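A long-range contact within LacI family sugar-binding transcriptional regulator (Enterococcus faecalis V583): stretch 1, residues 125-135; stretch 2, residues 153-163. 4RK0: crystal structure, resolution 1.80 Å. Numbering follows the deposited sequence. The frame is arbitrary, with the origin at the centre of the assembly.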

# COMPACT_ATOMS: atom_id res chain seq x y z
N HIS A 125 24.58 -19.58 10.17
CA HIS A 125 23.63 -19.66 11.28
C HIS A 125 23.16 -21.09 11.50
O HIS A 125 22.79 -21.75 10.55
CB HIS A 125 22.46 -18.72 11.03
CG HIS A 125 22.89 -17.30 11.06
ND1 HIS A 125 22.99 -16.59 12.23
CD2 HIS A 125 23.35 -16.49 10.08
CE1 HIS A 125 23.47 -15.38 11.97
NE2 HIS A 125 23.71 -15.30 10.68
N GLU A 126 23.17 -21.52 12.76
CA GLU A 126 22.92 -22.89 13.12
C GLU A 126 21.63 -23.04 13.91
O GLU A 126 21.05 -24.13 13.99
CB GLU A 126 24.12 -23.44 13.93
CG GLU A 126 25.50 -23.26 13.29
CD GLU A 126 26.65 -23.79 14.15
OE1 GLU A 126 26.47 -23.92 15.38
OE2 GLU A 126 27.74 -24.06 13.60
N GLN A 127 21.19 -21.93 14.51
CA GLN A 127 19.93 -21.88 15.22
C GLN A 127 19.13 -20.73 14.66
O GLN A 127 19.54 -19.57 14.78
CB GLN A 127 20.16 -21.68 16.71
CG GLN A 127 21.09 -22.74 17.30
CD GLN A 127 21.26 -22.59 18.80
OE1 GLN A 127 22.32 -22.20 19.27
NE2 GLN A 127 20.21 -22.88 19.55
N VAL A 128 18.03 -21.07 14.03
CA VAL A 128 17.17 -20.07 13.39
C VAL A 128 15.73 -20.19 13.78
O VAL A 128 15.26 -21.23 14.24
CB VAL A 128 17.24 -20.16 11.86
CG1 VAL A 128 18.66 -19.94 11.37
CG2 VAL A 128 16.69 -21.51 11.37
N ILE A 129 15.02 -19.09 13.57
CA ILE A 129 13.61 -19.00 13.85
C ILE A 129 12.92 -18.71 12.55
O ILE A 129 13.41 -17.90 11.77
CB ILE A 129 13.28 -17.83 14.80
CG1 ILE A 129 14.01 -17.92 16.13
CG2 ILE A 129 11.79 -17.74 14.98
CD1 ILE A 129 13.36 -18.85 17.12
N VAL A 130 11.78 -19.35 12.32
CA VAL A 130 10.91 -18.99 11.23
C VAL A 130 9.67 -18.37 11.84
O VAL A 130 9.03 -18.95 12.72
CB VAL A 130 10.50 -20.21 10.37
CG1 VAL A 130 9.57 -19.76 9.25
CG2 VAL A 130 11.72 -20.90 9.80
N VAL A 131 9.34 -17.15 11.40
CA VAL A 131 8.21 -16.44 11.98
C VAL A 131 7.12 -16.40 10.94
O VAL A 131 7.31 -15.87 9.82
CB VAL A 131 8.59 -14.98 12.38
CG1 VAL A 131 7.40 -14.27 12.99
CG2 VAL A 131 9.76 -14.94 13.33
N MET A 132 5.96 -16.95 11.30
CA MET A 132 4.87 -17.15 10.32
C MET A 132 3.50 -17.24 10.97
O MET A 132 3.44 -17.43 12.17
CB MET A 132 5.18 -18.42 9.51
CG MET A 132 5.04 -19.75 10.25
SD MET A 132 5.65 -21.08 9.15
CE MET A 132 4.40 -21.10 7.89
N PRO A 133 2.40 -17.12 10.19
CA PRO A 133 1.08 -17.21 10.79
C PRO A 133 0.69 -18.64 11.07
O PRO A 133 1.25 -19.55 10.47
CB PRO A 133 0.15 -16.60 9.73
CG PRO A 133 0.86 -16.78 8.43
CD PRO A 133 2.34 -16.91 8.74
N PRO A 134 -0.26 -18.82 12.01
CA PRO A 134 -0.84 -20.16 12.21
C PRO A 134 -1.79 -20.49 11.10
O PRO A 134 -2.27 -19.59 10.43
CB PRO A 134 -1.59 -20.00 13.54
CG PRO A 134 -2.02 -18.57 13.55
CD PRO A 134 -0.85 -17.83 12.93
N HIS A 135 -2.08 -21.79 10.89
CA HIS A 135 -2.98 -22.26 9.82
C HIS A 135 -2.75 -21.45 8.57
O HIS A 135 -3.66 -20.85 7.99
CB HIS A 135 -4.45 -22.23 10.26
CG HIS A 135 -4.66 -22.79 11.63
ND1 HIS A 135 -4.20 -24.04 12.00
CD2 HIS A 135 -5.24 -22.26 12.74
CE1 HIS A 135 -4.51 -24.26 13.27
NE2 HIS A 135 -5.14 -23.20 13.74
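Stretch 2 (153-163) EKVQLIETELS

How does stretch 2 lie against stretch 1? It runs alongside as a parallel strand: residues 154-159 are extended and pair with strand 127-132, the two axes approaching to 4.6 Å with a crossing angle of -26°. The register is one to one, from Gln-127 with Lys-154 to Met-132 with Glu-159, and paired CA atoms lie 4.7 to 5.0 Å apart. Together the two stretches bury 901 Å².

What happens where the chain enters the strand? Glu-153, with phi/psi of -94/-165, points its CA-to-CB bond toward stretch 1, and its OE2 comes within 3.1 Å of Glu-126 CA. Lys-154 then opens the ladder: its N donates to Glu-126 O at 3.1 Å, and its O accepts from Val-128 N at 3.0 Å. The aliphatic part of its side chain lies beside that of Gln-127, with Lys-154 CD 4.1 Å from Gln-127 CG.

How does the pairing continue through the middle of the strand? As is usual in parallel pairing, alternate residues of stretch 2 carry the hydrogen bonds. Val-155 puts its side chain on the same face as Val-128 and Val-130, its CG1 3.8 Å from Val-130 CG2. Gln-156 follows on the other face, giving its N to Val-128 O at 2.9 Å and receiving Val-130 N at its O at 2.8 Å; its CB is 3.7 Å from Ile-129 CD1. Leu-157 returns to the Val-155 face, where its CD1 reaches Met-132 SD at 3.4 Å. Ile-158 is buried and repeats the two-bond pattern, its N to Val-130 O at 2.9 Å and its O from Met-132 N at 3.0 Å, while its CD1 packs 3.8 Å from Ile-129 CG2.

How does the contact end? Glu-159, on the face of Met-132, brings its CA to 3.0 Å from Met-132 O in a CA-H...O contact. A water links its side chain to stretch 1, donating to Glu-159 OE2 at 2.9 Å and to Pro-133 O at 2.7 Å. Thr-160 N makes the last hydrogen bond, to Met-132 O at 2.9 Å. Thr-160 O cannot receive another from Pro-133 N, which has no hydrogen to share, but Thr-160 O lies 3.0 Å from Pro-133 CA in a CA-H...O contact. Thr-160 CG2 also meets Val-131 CG1 at 3.5 Å. Glu-161 points its CA-to-CB bond away from stretch 1, Leu-162 CB packs 4.0 Å from Pro-133 CG, and Ser-163, out of reach of stretch 1, takes the N-cap position of the helix that follows.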

# COMPACT_ATOMS: atom_id res chain seq x y z
N GLU A 153 19.87 -28.01 10.42
CA GLU A 153 20.22 -27.59 11.79
C GLU A 153 18.93 -27.21 12.58
O GLU A 153 17.85 -27.58 12.19
CB GLU A 153 21.27 -26.49 11.72
CG GLU A 153 22.52 -26.95 10.95
CD GLU A 153 23.23 -25.80 10.25
OE1 GLU A 153 23.25 -25.76 8.99
OE2 GLU A 153 23.78 -24.94 10.95
N LYS A 154 19.07 -26.52 13.71
CA LYS A 154 17.95 -26.32 14.65
C LYS A 154 17.07 -25.17 14.17
O LYS A 154 17.56 -24.07 13.92
CB LYS A 154 18.48 -26.04 16.06
CG LYS A 154 19.28 -27.21 16.63
CD LYS A 154 20.47 -26.76 17.47
CE LYS A 154 21.28 -27.96 17.96
NZ LYS A 154 22.40 -27.54 18.85
N VAL A 155 15.80 -25.47 13.95
CA VAL A 155 14.80 -24.50 13.52
C VAL A 155 13.69 -24.44 14.54
O VAL A 155 13.16 -25.48 14.94
CB VAL A 155 14.14 -24.93 12.20
CG1 VAL A 155 13.14 -23.87 11.75
CG2 VAL A 155 15.18 -25.22 11.13
N GLN A 156 13.33 -23.23 14.97
CA GLN A 156 12.16 -23.02 15.77
C GLN A 156 11.15 -22.14 15.06
O GLN A 156 11.47 -21.17 14.38
CB GLN A 156 12.54 -22.46 17.14
CG GLN A 156 11.34 -22.11 18.02
CD GLN A 156 11.73 -21.72 19.43
OE1 GLN A 156 12.86 -21.93 19.88
NE2 GLN A 156 10.78 -21.13 20.15
N LEU A 157 9.90 -22.52 15.25
CA LEU A 157 8.74 -21.88 14.65
C LEU A 157 8.10 -20.95 15.67
O LEU A 157 7.76 -21.38 16.78
CB LEU A 157 7.76 -22.96 14.22
CG LEU A 157 6.54 -22.50 13.44
CD1 LEU A 157 6.98 -21.80 12.17
CD2 LEU A 157 5.64 -23.68 13.11
N ILE A 158 7.93 -19.68 15.32
CA ILE A 158 7.07 -18.78 16.12
C ILE A 158 5.91 -18.33 15.27
O ILE A 158 6.10 -17.80 14.19
CB ILE A 158 7.84 -17.58 16.68
CG1 ILE A 158 8.90 -18.06 17.68
CG2 ILE A 158 6.87 -16.58 17.33
CD1 ILE A 158 9.82 -16.98 18.18
N GLU A 159 4.69 -18.58 15.76
CA GLU A 159 3.48 -18.17 15.03
C GLU A 159 3.04 -16.82 15.50
O GLU A 159 3.09 -16.48 16.70
CB GLU A 159 2.36 -19.21 15.18
CG GLU A 159 2.80 -20.58 14.71
CD GLU A 159 1.76 -21.66 14.95
OE1 GLU A 159 1.13 -21.67 16.01
OE2 GLU A 159 1.60 -22.50 14.06
N THR A 160 2.62 -16.03 14.53
CA THR A 160 2.21 -14.68 14.80
C THR A 160 1.42 -14.22 13.60
O THR A 160 1.49 -14.82 12.54
CB THR A 160 3.45 -13.78 15.07
OG1 THR A 160 3.04 -12.65 15.87
CG2 THR A 160 4.12 -13.29 13.71
N GLU A 161 0.63 -13.16 13.79
CA GLU A 161 -0.16 -12.59 12.71
C GLU A 161 0.73 -12.16 11.52
O GLU A 161 1.85 -11.63 11.68
CB GLU A 161 -0.95 -11.40 13.24
CG GLU A 161 -1.70 -10.61 12.19
CD GLU A 161 -2.54 -9.50 12.79
OE1 GLU A 161 -3.69 -9.79 13.16
OE2 GLU A 161 -2.06 -8.35 12.87
N LEU A 162 0.20 -12.40 10.33
CA LEU A 162 0.87 -12.04 9.07
C LEU A 162 0.74 -10.54 8.82
O LEU A 162 -0.14 -10.09 8.06
CB LEU A 162 0.22 -12.83 7.93
CG LEU A 162 0.84 -12.70 6.53
CD1 LEU A 162 2.23 -13.24 6.54
CD2 LEU A 162 -0.05 -13.52 5.58
N SER A 163 1.58 -9.76 9.49
CA SER A 163 1.44 -8.33 9.51
C SER A 163 2.64 -7.69 10.24
O SER A 163 3.42 -8.40 10.90
CB SER A 163 0.15 -7.89 10.19
OG SER A 163 0.23 -8.08 11.58
O HOH W 1 2.25 -21.94 11.26